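CRISPR/cas2 protein (Pyrococcus horikoshii OT3, PDB 6K2E) is a CRISPR-associated Cas2 protein that probably binds nucleic acid and, as in its relatives, takes part in acquiring new spacers. Local coordinates at residues A[7-12]-A[32-37]. Numbering follows the deposited sequence.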
ATOM      1  N   ILE A   7       1.184  -7.288   0.174  1.00 22.18           N
ATOM      2  CA  ILE A   7       1.130  -5.972   0.813  1.00 21.25           C
ATOM      3  C   ILE A   7      -0.335  -5.581   0.873  1.00 18.74           C
ATOM      4  O   ILE A   7      -1.019  -5.589  -0.155  1.00 21.14           O
ATOM      5  CB  ILE A   7       1.922  -4.889   0.056  1.00 21.35           C
ATOM      6  CG1 ILE A   7       3.395  -5.220  -0.052  1.00 20.58           C
ATOM      7  CG2 ILE A   7       1.809  -3.540   0.760  1.00 17.55           C
ATOM      8  CD1 ILE A   7       4.121  -4.229  -0.955  1.00 22.69           C
ATOM      9  N   VAL A   8      -0.830  -5.308   2.074  1.00 18.02           N
ATOM     10  CA  VAL A   8      -2.248  -5.054   2.329  1.00 18.62           C
ATOM     11  C   VAL A   8      -2.417  -3.625   2.824  1.00 18.94           C
ATOM     12  O   VAL A   8      -1.800  -3.231   3.821  1.00 16.32           O
ATOM     13  CB  VAL A   8      -2.845  -6.052   3.333  1.00 21.10           C
ATOM     14  CG1 VAL A   8      -4.188  -5.580   3.820  1.00 17.71           C
ATOM     15  CG2 VAL A   8      -2.969  -7.421   2.688  1.00 23.36           C
ATOM     16  N   VAL A   9      -3.225  -2.842   2.113  1.00 17.71           N
ATOM     17  CA  VAL A   9      -3.619  -1.505   2.547  1.00 18.10           C
ATOM     18  C   VAL A   9      -5.128  -1.509   2.723  1.00 18.61           C
ATOM     19  O   VAL A   9      -5.857  -1.812   1.770  1.00 18.75           O
ATOM     20  CB  VAL A   9      -3.198  -0.423   1.540  1.00 15.19           C
ATOM     21  CG1 VAL A   9      -3.243   0.911   2.188  1.00 13.14           C
ATOM     22  CG2 VAL A   9      -1.805  -0.696   0.971  1.00 14.64           C
ATOM     23  N   TYR A  10      -5.603  -1.199   3.934  1.00 15.45           N
ATOM     24  CA  TYR A  10      -7.045  -1.157   4.166  1.00 19.97           C
ATOM     25  C   TYR A  10      -7.541   0.264   4.363  1.00 20.47           C
ATOM     26  O   TYR A  10      -6.816   1.153   4.803  1.00 23.16           O
ATOM     27  CB  TYR A  10      -7.508  -2.004   5.364  1.00 20.31           C
ATOM     28  CG  TYR A  10      -7.072  -1.538   6.733  1.00 18.77           C
ATOM     29  CD1 TYR A  10      -7.887  -0.745   7.525  1.00 22.34           C
ATOM     30  CD2 TYR A  10      -5.859  -1.930   7.245  1.00 20.02           C
ATOM     31  CE1 TYR A  10      -7.470  -0.334   8.781  1.00 25.39           C
ATOM     32  CE2 TYR A  10      -5.456  -1.550   8.479  1.00 21.12           C
ATOM     33  CZ  TYR A  10      -6.247  -0.748   9.247  1.00 23.04           C
ATOM     34  OH  TYR A  10      -5.797  -0.375  10.494  1.00 32.93           O
ATOM     35  N   ASP A  11      -8.787   0.458   4.004  1.00 20.12           N
ATOM     36  CA  ASP A  11      -9.487   1.709   4.218  1.00 17.27           C
ATOM     37  C   ASP A  11     -10.906   1.314   4.620  1.00 21.45           C
ATOM     38  O   ASP A  11     -11.710   0.919   3.774  1.00 21.77           O
ATOM     39  CB  ASP A  11      -9.433   2.567   2.979  1.00 21.74           C
ATOM     40  CG  ASP A  11     -10.116   3.876   3.170  1.00 30.51           C
ATOM     41  OD1 ASP A  11      -9.545   4.726   3.885  1.00 28.58           O
ATOM     42  OD2 ASP A  11     -11.228   4.042   2.613  1.00 34.30           O
ATOM     43  N   VAL A  12     -11.150   1.248   5.928  1.00 22.36           N
ATOM     44  CA  VAL A  12     -12.425   0.810   6.474  1.00 21.20           C
ATOM     45  C   VAL A  12     -12.921   1.881   7.432  1.00 25.75           C
ATOM     46  O   VAL A  12     -12.151   2.709   7.926  1.00 23.79           O
ATOM     47  CB  VAL A  12     -12.376  -0.578   7.164  1.00 23.79           C
ATOM     48  CG1 VAL A  12     -11.747  -1.620   6.252  1.00 24.66           C
ATOM     49  CG2 VAL A  12     -11.681  -0.533   8.504  1.00 23.38           C
ATOM     50  N   GLN A  32       3.166  -0.115   9.123  1.00 28.35           N
ATOM     51  CA  GLN A  32       2.787   1.177   9.639  1.00 24.18           C
ATOM     52  C   GLN A  32       1.287   1.290   9.385  1.00 27.45           C
ATOM     53  O   GLN A  32       0.708   0.404   8.790  1.00 34.57           O
ATOM     54  CB  GLN A  32       3.595   2.265   8.922  1.00 33.25           C
ATOM     55  CG  GLN A  32       3.953   3.414   9.745  1.00 35.70           C
ATOM     56  CD  GLN A  32       5.020   4.249   9.121  1.00 33.47           C
ATOM     57  OE1 GLN A  32       4.791   5.412   8.802  1.00 43.85           O
ATOM     58  NE2 GLN A  32       6.209   3.661   8.925  1.00 30.45           N
ATOM     59  N   ASN A  33       0.785   2.512   9.561  1.00 26.44           N
ATOM     60  CA  ASN A  33      -0.567   2.865   9.983  1.00 28.39           C
ATOM     61  C   ASN A  33      -1.674   1.894   9.581  1.00 28.36           C
ATOM     62  O   ASN A  33      -2.361   1.299  10.423  1.00 26.69           O
ATOM     63  CB  ASN A  33      -0.885   4.250   9.396  1.00 34.13           C
ATOM     64  CG  ASN A  33       0.289   5.224   9.505  1.00 34.84           C
ATOM     65  OD1 ASN A  33       1.128   5.297   8.605  1.00 39.80           O
ATOM     66  ND2 ASN A  33       0.359   5.968  10.607  1.00 38.26           N
ATOM     67  N   SER A  34      -1.790   1.647   8.296  1.00 29.31           N
ATOM     68  CA  SER A  34      -2.824   0.745   7.824  1.00 22.95           C
ATOM     69  C   SER A  34      -2.266  -0.188   6.748  1.00 22.92           C
ATOM     70  O   SER A  34      -3.018  -0.727   5.924  1.00 19.04           O
ATOM     71  CB  SER A  34      -4.027   1.565   7.359  1.00 18.87           C
ATOM     72  OG  SER A  34      -4.708   0.943   6.298  1.00 30.24           O
ATOM     73  N   VAL A  35      -0.951  -0.416   6.788  1.00 20.49           N
ATOM     74  CA  VAL A  35      -0.222  -1.234   5.828  1.00 23.62           C
ATOM     75  C   VAL A  35       0.326  -2.456   6.561  1.00 23.69           C
ATOM     76  O   VAL A  35       0.974  -2.323   7.608  1.00 25.60           O
ATOM     77  CB  VAL A  35       0.908  -0.446   5.153  1.00 23.37           C
ATOM     78  CG1 VAL A  35       1.714  -1.376   4.237  1.00 20.88           C
ATOM     79  CG2 VAL A  35       0.324   0.737   4.366  1.00 13.53           C
ATOM     80  N   PHE A  36      -0.008  -3.640   6.056  1.00 21.43           N
ATOM     81  CA  PHE A  36       0.523  -4.904   6.542  1.00 22.42           C
ATOM     82  C   PHE A  36       1.243  -5.632   5.413  1.00 22.76           C
ATOM     83  O   PHE A  36       0.852  -5.540   4.244  1.00 24.92           O
ATOM     84  CB  PHE A  36      -0.589  -5.796   7.071  1.00 24.41           C
ATOM     85  CG  PHE A  36      -1.103  -5.406   8.422  1.00 27.37           C
ATOM     86  CD1 PHE A  36      -2.024  -4.375   8.563  1.00 27.03           C
ATOM     87  CD2 PHE A  36      -0.684  -6.090   9.554  1.00 27.77           C
ATOM     88  CE1 PHE A  36      -2.500  -4.026   9.826  1.00 30.33           C
ATOM     89  CE2 PHE A  36      -1.150  -5.745  10.806  1.00 28.00           C
ATOM     90  CZ  PHE A  36      -2.048  -4.719  10.946  1.00 26.67           C
ATOM     91  N   GLU A  37       2.260  -6.414   5.757  1.00 22.57           N
ATOM     92  CA  GLU A  37       2.939  -7.173   4.716  1.00 23.47           C
ATOM     93  C   GLU A  37       3.515  -8.459   5.288  1.00 22.40           C
ATOM     94  O   GLU A  37       3.601  -8.637   6.503  1.00 21.20           O
ATOM     95  CB  GLU A  37       4.035  -6.342   4.031  1.00 24.00           C
ATOM     96  CG  GLU A  37       5.010  -5.682   4.977  1.00 24.09           C
ATOM     97  CD  GLU A  37       6.025  -4.812   4.267  1.00 24.52           C
ATOM     98  OE1 GLU A  37       6.716  -5.309   3.356  1.00 26.35           O
ATOM     99  OE2 GLU A  37       6.149  -3.632   4.637  1.00 25.16           O
TER
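V8 and F36 form the hydrogen-bonded pair that ties strand 7-11 to strand 35-37, V8 N reaching F36 O at 2.8 Å and F36 N reaching V8 O at 2.9 Å. This is the tight part. On one face I7, V9 and V35 lie side by side, V35 CG1 meeting I7 CG2 at 4.1 Å, and Y65 of the second subunit packs on I7 and V35. On the face covered by helix 17-27, the F36 ring stacks on W30 and meets Y10 edge to edge, F36 CE1 4.1 Å from Y10 CE2. Strands 3-11 and 35-41 are the two central strands of the antiparallel sheet in the ferredoxin-like fold of Cas2. Y10, N33 and S34 are partly exposed, and N33 packs on D11 of the second subunit. S34, ahead of the regular strand, still accepts Y10 N through its O at 3.3 Å. S34 OG adds a second hydrogen bond, to Y10 O at 2.6 Å, and S34 CB makes a CH-pi contact, 3.8 Å from the Y10 ring centroid. With chi1 at 67°, CG between N and the carbonyl carbon, one face of the tyrosine ring is turned to S34 CB and OG. An alanine in place of Y10 would probably leave S34 CB without its aromatic partner and open a gap beside F36 and L24.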